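Long-range contact in beta-lactamase-related domain-containing protein (PDB 5TGF), which is of unproven function but probably hydrolyses beta-lactam or related amide or ester bonds, as a putative serine beta-lactamase-type enzyme: residues A[27-39]-A[294-306]. Residues are numbered along the deposited sequence; the frame is centred on the assembly and turned at random.
Sequences PGGAICVVKNDSV and PWINKRDGVYGFF
In the central antiparallel sheet of the beta-lactamase-like fold, strand 28-35 near the chain's start pairs with strand 302-306, their axes 4.8 Å apart at 177°. Cys32 with Phe305 and Val34 with Tyr303 are the hydrogen-bonded pairs, closed by reciprocal N-H to C=O bonds; Val34 N to Tyr303 O is the shortest, 2.8 Å, with the donor nearly in line with the carbonyl. Beyond Lys35 the pairing runs on into the type I' turn from Lys35 to Ser38, where Asn36 N donates to Gly301 O at 2.9 Å (169° at the hydrogen). Water 1 donates a second hydrogen bond to Gly301 O and accepts one from Asp37 N, tying the hairpin turn to the G1 bulge that Gly301 and Val302 form opposite Asn297.

On one side of the sheet Val34 sits over one face of the Tyr303 ring, CB 3.8 Å from the ring centroid, a CH-pi contact; CG2 lies toward CE1, and CG1 toward CE2 and the hydroxyl end, 3.5 Å from OH. With Tyr303 CG between the backbone N and the carbonyl carbon (chi1 62°), the ring leans toward strand 28-35 and Val34. Asp37 OD1 lies near the ring plane at its edge, 4.2 Å from CE2, while its hydrogen bond goes to His219 NE2. Helix 207-218 covers this face.

On the other face Ile31 CD1 touches Phe306 CB at 4.1 Å, Val33 CG1 meets Val302 CG1, and Val33 CG2 approaches Trp295 CH2. Helix 328-337 packs on Val33, Trp295 and Phe306. An antiparallel sheet joining N- and C-terminal parts of the chain, with helices on both faces, is characteristic of the serine beta-lactamase and penicillin-binding protein fold.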
ATOM      1  N   PRO A  27      -7.998  20.241  -3.568  1.00 18.84           N
ATOM      2  CA  PRO A  27      -9.230  20.828  -4.118  1.00 21.25           C
ATOM      3  C   PRO A  27     -10.487  20.160  -3.553  1.00 23.14           C
ATOM      4  O   PRO A  27     -11.580  20.707  -3.642  1.00 25.51           O
ATOM      5  CB  PRO A  27      -9.099  20.561  -5.627  1.00 21.87           C
ATOM      6  CG  PRO A  27      -8.225  19.364  -5.741  1.00 19.59           C
ATOM      7  CD  PRO A  27      -7.319  19.373  -4.547  1.00 20.39           C
ATOM      8  N   GLY A  28     -10.322  18.984  -2.968  1.00 19.84           N
ATOM      9  CA  GLY A  28     -11.420  18.178  -2.486  1.00 18.37           C
ATOM     10  C   GLY A  28     -10.833  16.970  -1.779  1.00 18.08           C
ATOM     11  O   GLY A  28      -9.629  16.740  -1.831  1.00 17.39           O
ATOM     12  N   GLY A  29     -11.688  16.185  -1.148  1.00 17.20           N
ATOM     13  CA  GLY A  29     -11.273  14.981  -0.457  1.00 14.53           C
ATOM     14  C   GLY A  29     -12.464  14.258   0.104  1.00 16.58           C
ATOM     15  O   GLY A  29     -13.579  14.805   0.121  1.00 16.96           O
ATOM     16  N   ALA A  30     -12.245  13.068   0.646  1.00 14.59           N
ATOM     17  CA  ALA A  30     -13.326  12.368   1.324  1.00 16.26           C
ATOM     18  C   ALA A  30     -12.745  11.422   2.355  1.00 16.61           C
ATOM     19  O   ALA A  30     -11.655  10.867   2.159  1.00 15.50           O
ATOM     20  CB  ALA A  30     -14.199  11.586   0.340  1.00 14.68           C
ATOM     21  N   ILE A  31     -13.511  11.190   3.415  1.00 16.50           N
ATOM     22  CA  ILE A  31     -13.102  10.264   4.455  1.00 17.29           C
ATOM     23  C   ILE A  31     -14.250   9.361   4.894  1.00 19.73           C
ATOM     24  O   ILE A  31     -15.441   9.751   4.825  1.00 19.12           O
ATOM     25  CB  ILE A  31     -12.521  11.030   5.635  1.00 17.40           C
ATOM     26  CG1 ILE A  31     -11.879  10.060   6.607  1.00 18.13           C
ATOM     27  CG2 ILE A  31     -13.572  11.883   6.312  1.00 20.68           C
ATOM     28  CD1 ILE A  31     -10.833  10.703   7.464  1.00 17.89           C
ATOM     29  N   CYS A  32     -13.889   8.149   5.299  1.00 17.29           N
ATOM     30  CA  CYS A  32     -14.811   7.213   5.975  1.00 17.53           C
ATOM     31  C   CYS A  32     -14.080   6.518   7.120  1.00 18.17           C
ATOM     32  O   CYS A  32     -12.952   6.042   6.924  1.00 17.15           O
ATOM     33  CB  CYS A  32     -15.360   6.199   4.977  1.00 17.73           C
ATOM     34  SG  CYS A  32     -16.583   5.041   5.683  1.00 22.31           S
ATOM     35  N   VAL A  33     -14.685   6.531   8.314  1.00 17.11           N
ATOM     36  CA  VAL A  33     -14.143   5.877   9.521  1.00 17.35           C
ATOM     37  C   VAL A  33     -15.177   4.880  10.043  1.00 18.09           C
ATOM     38  O   VAL A  33     -16.345   5.250  10.265  1.00 20.71           O
ATOM     39  CB  VAL A  33     -13.808   6.893  10.644  1.00 17.76           C
ATOM     40  CG1 VAL A  33     -13.275   6.176  11.876  1.00 20.72           C
ATOM     41  CG2 VAL A  33     -12.853   7.973  10.144  1.00 18.09           C
ATOM     42  N   VAL A  34     -14.761   3.630  10.216  1.00 15.17           N
ATOM     43  CA  VAL A  34     -15.640   2.560  10.622  1.00 19.46           C
ATOM     44  C   VAL A  34     -15.097   1.946  11.900  1.00 21.27           C
ATOM     45  O   VAL A  34     -13.890   1.656  11.988  1.00 18.99           O
ATOM     46  CB  VAL A  34     -15.721   1.465   9.541  1.00 21.43           C
ATOM     47  CG1 VAL A  34     -16.690   0.351   9.935  1.00 24.50           C
ATOM     48  CG2 VAL A  34     -16.157   2.076   8.214  1.00 21.61           C
ATOM     49  N   LYS A  35     -15.967   1.793  12.904  1.00 20.62           N
ATOM     50  CA  LYS A  35     -15.551   1.182  14.188  1.00 24.31           C
ATOM     51  C   LYS A  35     -16.476   0.037  14.515  1.00 27.16           C
ATOM     52  O   LYS A  35     -17.704   0.191  14.468  1.00 29.46           O
ATOM     53  CB  LYS A  35     -15.536   2.180  15.338  1.00 25.52           C
ATOM     54  CG  LYS A  35     -15.216   1.535  16.693  1.00 29.39           C
ATOM     55  CD  LYS A  35     -15.198   2.582  17.795  1.00 31.62           C
ATOM     56  CE  LYS A  35     -14.426   2.143  19.039  1.00 37.80           C
ATOM     57  NZ  LYS A  35     -15.063   1.000  19.712  1.00 37.16           N
ATOM     58  N   ASN A  36     -15.882  -1.128  14.767  1.00 27.56           N
ATOM     59  CA  ASN A  36     -16.652  -2.333  15.059  1.00 33.18           C
ATOM     60  C   ASN A  36     -17.802  -2.498  14.036  1.00 32.05           C
ATOM     61  O   ASN A  36     -18.943  -2.751  14.411  1.00 29.05           O
ATOM     62  CB  ASN A  36     -17.155  -2.300  16.527  1.00 32.62           C
ATOM     63  CG  ASN A  36     -16.006  -2.273  17.548  1.00 35.02           C
ATOM     64  OD1 ASN A  36     -16.021  -1.476  18.482  1.00 41.86           O
ATOM     65  ND2 ASN A  36     -14.998  -3.115  17.353  1.00 30.66           N
ATOM     66  N   ASP A  37     -17.476  -2.260  12.761  1.00 32.48           N
ATOM     67  CA  ASP A  37     -18.402  -2.374  11.609  1.00 35.78           C
ATOM     68  C   ASP A  37     -19.594  -1.400  11.551  1.00 34.49           C
ATOM     69  O   ASP A  37     -20.521  -1.620  10.786  1.00 35.54           O
ATOM     70  CB  ASP A  37     -18.884  -3.816  11.479  1.00 41.38           C
ATOM     71  CG  ASP A  37     -17.734  -4.771  11.246  1.00 48.12           C
ATOM     72  OD1 ASP A  37     -16.924  -4.491  10.319  1.00 47.39           O
ATOM     73  OD2 ASP A  37     -17.593  -5.737  12.024  1.00 42.03           O
ATOM     74  N   SER A  38     -19.532  -0.295  12.292  1.00 30.85           N
ATOM     75  CA  SER A  38     -20.477   0.808  12.100  1.00 32.62           C
ATOM     76  C   SER A  38     -19.715   1.993  11.526  1.00 26.08           C
ATOM     77  O   SER A  38     -18.699   2.397  12.077  1.00 24.27           O
ATOM     78  CB  SER A  38     -21.103   1.244  13.437  1.00 33.32           C
ATOM     79  OG  SER A  38     -21.598   0.139  14.154  1.00 39.24           O
ATOM     80  N   VAL A  39     -20.304   2.657  10.551  1.00 24.67           N
ATOM     81  CA  VAL A  39     -19.715   3.871  10.020  1.00 24.73           C
ATOM     82  C   VAL A  39     -19.865   5.020  11.022  1.00 26.13           C
ATOM     83  O   VAL A  39     -20.965   5.493  11.249  1.00 27.69           O
ATOM     84  CB  VAL A  39     -20.342   4.243   8.667  1.00 24.41           C
ATOM     85  CG1 VAL A  39     -19.833   5.590   8.197  1.00 26.03           C
ATOM     86  CG2 VAL A  39     -20.030   3.165   7.635  1.00 24.81           C
ATOM     87  N   PRO A 294      -4.903   5.157   3.963  1.00 10.83           N
ATOM     88  CA  PRO A 294      -5.677   4.086   4.509  1.00 12.47           C
ATOM     89  C   PRO A 294      -5.036   3.479   5.757  1.00 12.64           C
ATOM     90  O   PRO A 294      -3.815   3.283   5.800  1.00 11.80           O
ATOM     91  CB  PRO A 294      -5.689   3.085   3.362  1.00 12.25           C
ATOM     92  CG  PRO A 294      -4.329   3.251   2.717  1.00 11.86           C
ATOM     93  CD  PRO A 294      -3.884   4.655   3.014  1.00 12.17           C
ATOM     94  N   TRP A 295      -5.841   3.126   6.751  1.00 12.26           N
ATOM     95  CA  TRP A 295      -5.287   2.459   7.916  1.00 12.73           C
ATOM     96  C   TRP A 295      -6.251   1.535   8.613  1.00 12.99           C
ATOM     97  O   TRP A 295      -7.490   1.678   8.496  1.00 13.34           O
ATOM     98  CB  TRP A 295      -4.745   3.480   8.901  1.00 12.61           C
ATOM     99  CG  TRP A 295      -5.761   4.080   9.819  1.00 13.37           C
ATOM    100  CD1 TRP A 295      -5.915   3.800  11.149  1.00 15.12           C
ATOM    101  CD2 TRP A 295      -6.682   5.140   9.527  1.00 13.51           C
ATOM    102  NE1 TRP A 295      -6.950   4.550  11.673  1.00 14.68           N
ATOM    103  CE2 TRP A 295      -7.391   5.426  10.724  1.00 14.89           C
ATOM    104  CE3 TRP A 295      -6.974   5.890   8.375  1.00 15.79           C
ATOM    105  CZ2 TRP A 295      -8.418   6.398  10.792  1.00 14.01           C
ATOM    106  CZ3 TRP A 295      -7.993   6.856   8.434  1.00 14.03           C
ATOM    107  CH2 TRP A 295      -8.677   7.119   9.651  1.00 15.64           C
ATOM    108  N   ILE A 296      -5.669   0.651   9.407  1.00 12.81           N
ATOM    109  CA  ILE A 296      -6.412  -0.156  10.360  1.00 14.62           C
ATOM    110  C   ILE A 296      -5.725   0.013  11.718  1.00 15.36           C
ATOM    111  O   ILE A 296      -4.483  -0.051  11.812  1.00 14.25           O
ATOM    112  CB  ILE A 296      -6.395  -1.621   9.952  1.00 15.47           C
ATOM    113  CG1 ILE A 296      -7.231  -1.845   8.691  1.00 17.50           C
ATOM    114  CG2 ILE A 296      -6.862  -2.516  11.079  1.00 20.06           C
ATOM    115  CD1 ILE A 296      -7.123  -3.268   8.178  1.00 17.71           C
ATOM    116  N   ASN A 297      -6.520   0.233  12.770  1.00 13.46           N
ATOM    117  CA  ASN A 297      -6.033   0.167  14.152  1.00 14.39           C
ATOM    118  C   ASN A 297      -6.820  -0.909  14.904  1.00 15.30           C
ATOM    119  O   ASN A 297      -8.032  -0.742  15.200  1.00 16.95           O
ATOM    120  CB  ASN A 297      -6.130   1.522  14.846  1.00 13.44           C
ATOM    121  CG  ASN A 297      -5.486   1.511  16.244  1.00 14.43           C
ATOM    122  OD1 ASN A 297      -5.840   0.696  17.099  1.00 14.96           O
ATOM    123  ND2 ASN A 297      -4.507   2.367  16.450  1.00 15.27           N
ATOM    124  N   LYS A 298      -6.164  -2.032  15.150  1.00 15.24           N
ATOM    125  CA  LYS A 298      -6.857  -3.174  15.752  1.00 19.48           C
ATOM    126  C   LYS A 298      -7.279  -2.930  17.201  1.00 22.97           C
ATOM    127  O   LYS A 298      -8.228  -3.522  17.653  1.00 20.56           O
ATOM    128  CB  LYS A 298      -6.022  -4.440  15.656  1.00 23.02           C
ATOM    129  CG  LYS A 298      -5.746  -4.864  14.219  1.00 24.15           C
ATOM    130  CD  LYS A 298      -4.944  -6.145  14.186  1.00 30.67           C
ATOM    131  CE  LYS A 298      -4.230  -6.298  12.854  1.00 35.49           C
ATOM    132  NZ  LYS A 298      -3.762  -7.683  12.658  1.00 43.00           N
ATOM    133  N   ARG A 299      -6.538  -2.111  17.929  1.00 20.65           N
ATOM    134  CA  ARG A 299      -6.884  -1.795  19.295  1.00 22.78           C
ATOM    135  C   ARG A 299      -8.120  -0.912  19.386  1.00 22.75           C
ATOM    136  O   ARG A 299      -8.967  -1.169  20.231  1.00 23.18           O
ATOM    137  CB  ARG A 299      -5.717  -1.123  19.990  1.00 23.97           C
ATOM    138  CG  ARG A 299      -4.607  -2.116  20.284  1.00 27.49           C
ATOM    139  CD  ARG A 299      -3.764  -1.625  21.438  1.00 29.79           C
ATOM    140  NE  ARG A 299      -2.643  -2.525  21.674  1.00 29.26           N
ATOM    141  CZ  ARG A 299      -1.554  -2.177  22.340  1.00 30.90           C
ATOM    142  NH1 ARG A 299      -1.452  -0.939  22.834  1.00 27.08           N
ATOM    143  NH2 ARG A 299      -0.581  -3.069  22.513  1.00 32.51           N
ATOM    144  N   ASP A 300      -8.237   0.067  18.488  1.00 23.50           N
ATOM    145  CA  ASP A 300      -9.464   0.881  18.340  1.00 22.36           C
ATOM    146  C   ASP A 300     -10.631   0.100  17.740  1.00 22.01           C
ATOM    147  O   ASP A 300     -11.751   0.521  17.861  1.00 20.93           O
ATOM    148  CB  ASP A 300      -9.235   2.086  17.432  1.00 22.07           C
ATOM    149  CG  ASP A 300      -8.183   3.056  17.955  1.00 27.39           C
ATOM    150  OD1 ASP A 300      -7.940   3.031  19.181  1.00 27.57           O
ATOM    151  OD2 ASP A 300      -7.622   3.846  17.123  1.00 25.20           O
ATOM    152  N   GLY A 301     -10.345  -0.973  17.017  1.00 20.85           N
ATOM    153  CA  GLY A 301     -11.340  -1.668  16.203  1.00 22.99           C
ATOM    154  C   GLY A 301     -11.792  -0.856  14.984  1.00 22.15           C
ATOM    155  O   GLY A 301     -12.951  -0.941  14.570  1.00 19.87           O
ATOM    156  N   VAL A 302     -10.871  -0.059  14.441  1.00 16.95           N
ATOM    157  CA  VAL A 302     -11.155   0.920  13.417  1.00 18.65           C
ATOM    158  C   VAL A 302     -10.488   0.547  12.076  1.00 18.67           C
ATOM    159  O   VAL A 302      -9.333   0.063  12.044  1.00 15.98           O
ATOM    160  CB  VAL A 302     -10.666   2.321  13.868  1.00 18.27           C
ATOM    161  CG1 VAL A 302     -10.504   3.237  12.700  1.00 20.54           C
ATOM    162  CG2 VAL A 302     -11.632   2.956  14.871  1.00 19.43           C
ATOM    163  N   TYR A 303     -11.211   0.766  10.982  1.00 18.50           N
ATOM    164  CA  TYR A 303     -10.564   1.010   9.696  1.00 17.94           C
ATOM    165  C   TYR A 303     -11.082   2.307   9.071  1.00 16.73           C
ATOM    166  O   TYR A 303     -12.202   2.742   9.347  1.00 17.07           O
ATOM    167  CB  TYR A 303     -10.656  -0.200   8.766  1.00 18.87           C
ATOM    168  CG  TYR A 303     -12.061  -0.603   8.373  1.00 20.28           C
ATOM    169  CD1 TYR A 303     -12.620  -0.127   7.212  1.00 20.93           C
ATOM    170  CD2 TYR A 303     -12.797  -1.503   9.138  1.00 19.84           C
ATOM    171  CE1 TYR A 303     -13.894  -0.462   6.832  1.00 20.87           C
ATOM    172  CE2 TYR A 303     -14.074  -1.897   8.736  1.00 22.70           C
ATOM    173  CZ  TYR A 303     -14.612  -1.348   7.579  1.00 20.98           C
ATOM    174  OH  TYR A 303     -15.875  -1.647   7.142  1.00 22.49           O
ATOM    175  N   GLY A 304     -10.197   3.018   8.372  1.00 14.86           N
ATOM    176  CA  GLY A 304     -10.555   4.235   7.696  1.00 13.37           C
ATOM    177  C   GLY A 304      -9.742   4.530   6.443  1.00 14.63           C
ATOM    178  O   GLY A 304      -8.630   3.989   6.215  1.00 14.03           O
ATOM    179  N   PHE A 305     -10.208   5.518   5.707  1.00 14.02           N
ATOM    180  CA  PHE A 305      -9.507   5.916   4.492  1.00 13.71           C
ATOM    181  C   PHE A 305      -9.803   7.376   4.251  1.00 13.70           C
ATOM    182  O   PHE A 305     -10.979   7.782   4.225  1.00 13.63           O
ATOM    183  CB  PHE A 305      -9.952   5.061   3.318  1.00 12.66           C
ATOM    184  CG  PHE A 305      -9.231   5.367   2.022  1.00 13.41           C
ATOM    185  CD1 PHE A 305      -7.851   5.554   2.007  1.00 14.57           C
ATOM    186  CD2 PHE A 305      -9.898   5.294   0.814  1.00 14.44           C
ATOM    187  CE1 PHE A 305      -7.156   5.746   0.827  1.00 15.71           C
ATOM    188  CE2 PHE A 305      -9.224   5.503  -0.374  1.00 15.00           C
ATOM    189  CZ  PHE A 305      -7.854   5.752  -0.373  1.00 15.35           C
ATOM    190  N   PHE A 306      -8.750   8.175   4.111  1.00 12.34           N
ATOM    191  CA  PHE A 306      -8.866   9.533   3.564  1.00 12.36           C
ATOM    192  C   PHE A 306      -8.305   9.529   2.141  1.00 13.10           C
ATOM    193  O   PHE A 306      -7.129   9.119   1.902  1.00 11.68           O
ATOM    194  CB  PHE A 306      -8.088  10.526   4.440  1.00 12.68           C
ATOM    195  CG  PHE A 306      -7.949  11.900   3.857  1.00 13.08           C
ATOM    196  CD1 PHE A 306      -9.028  12.799   3.856  1.00 13.65           C
ATOM    197  CD2 PHE A 306      -6.733  12.345   3.375  1.00 12.78           C
ATOM    198  CE1 PHE A 306      -8.868  14.094   3.364  1.00 12.52           C
ATOM    199  CE2 PHE A 306      -6.581  13.612   2.869  1.00 12.82           C
ATOM    200  CZ  PHE A 306      -7.663  14.485   2.838  1.00 13.04           C
TER
HETATM  201  O   HOH W   1     -14.515  -1.925  12.095  1.00 28.49           O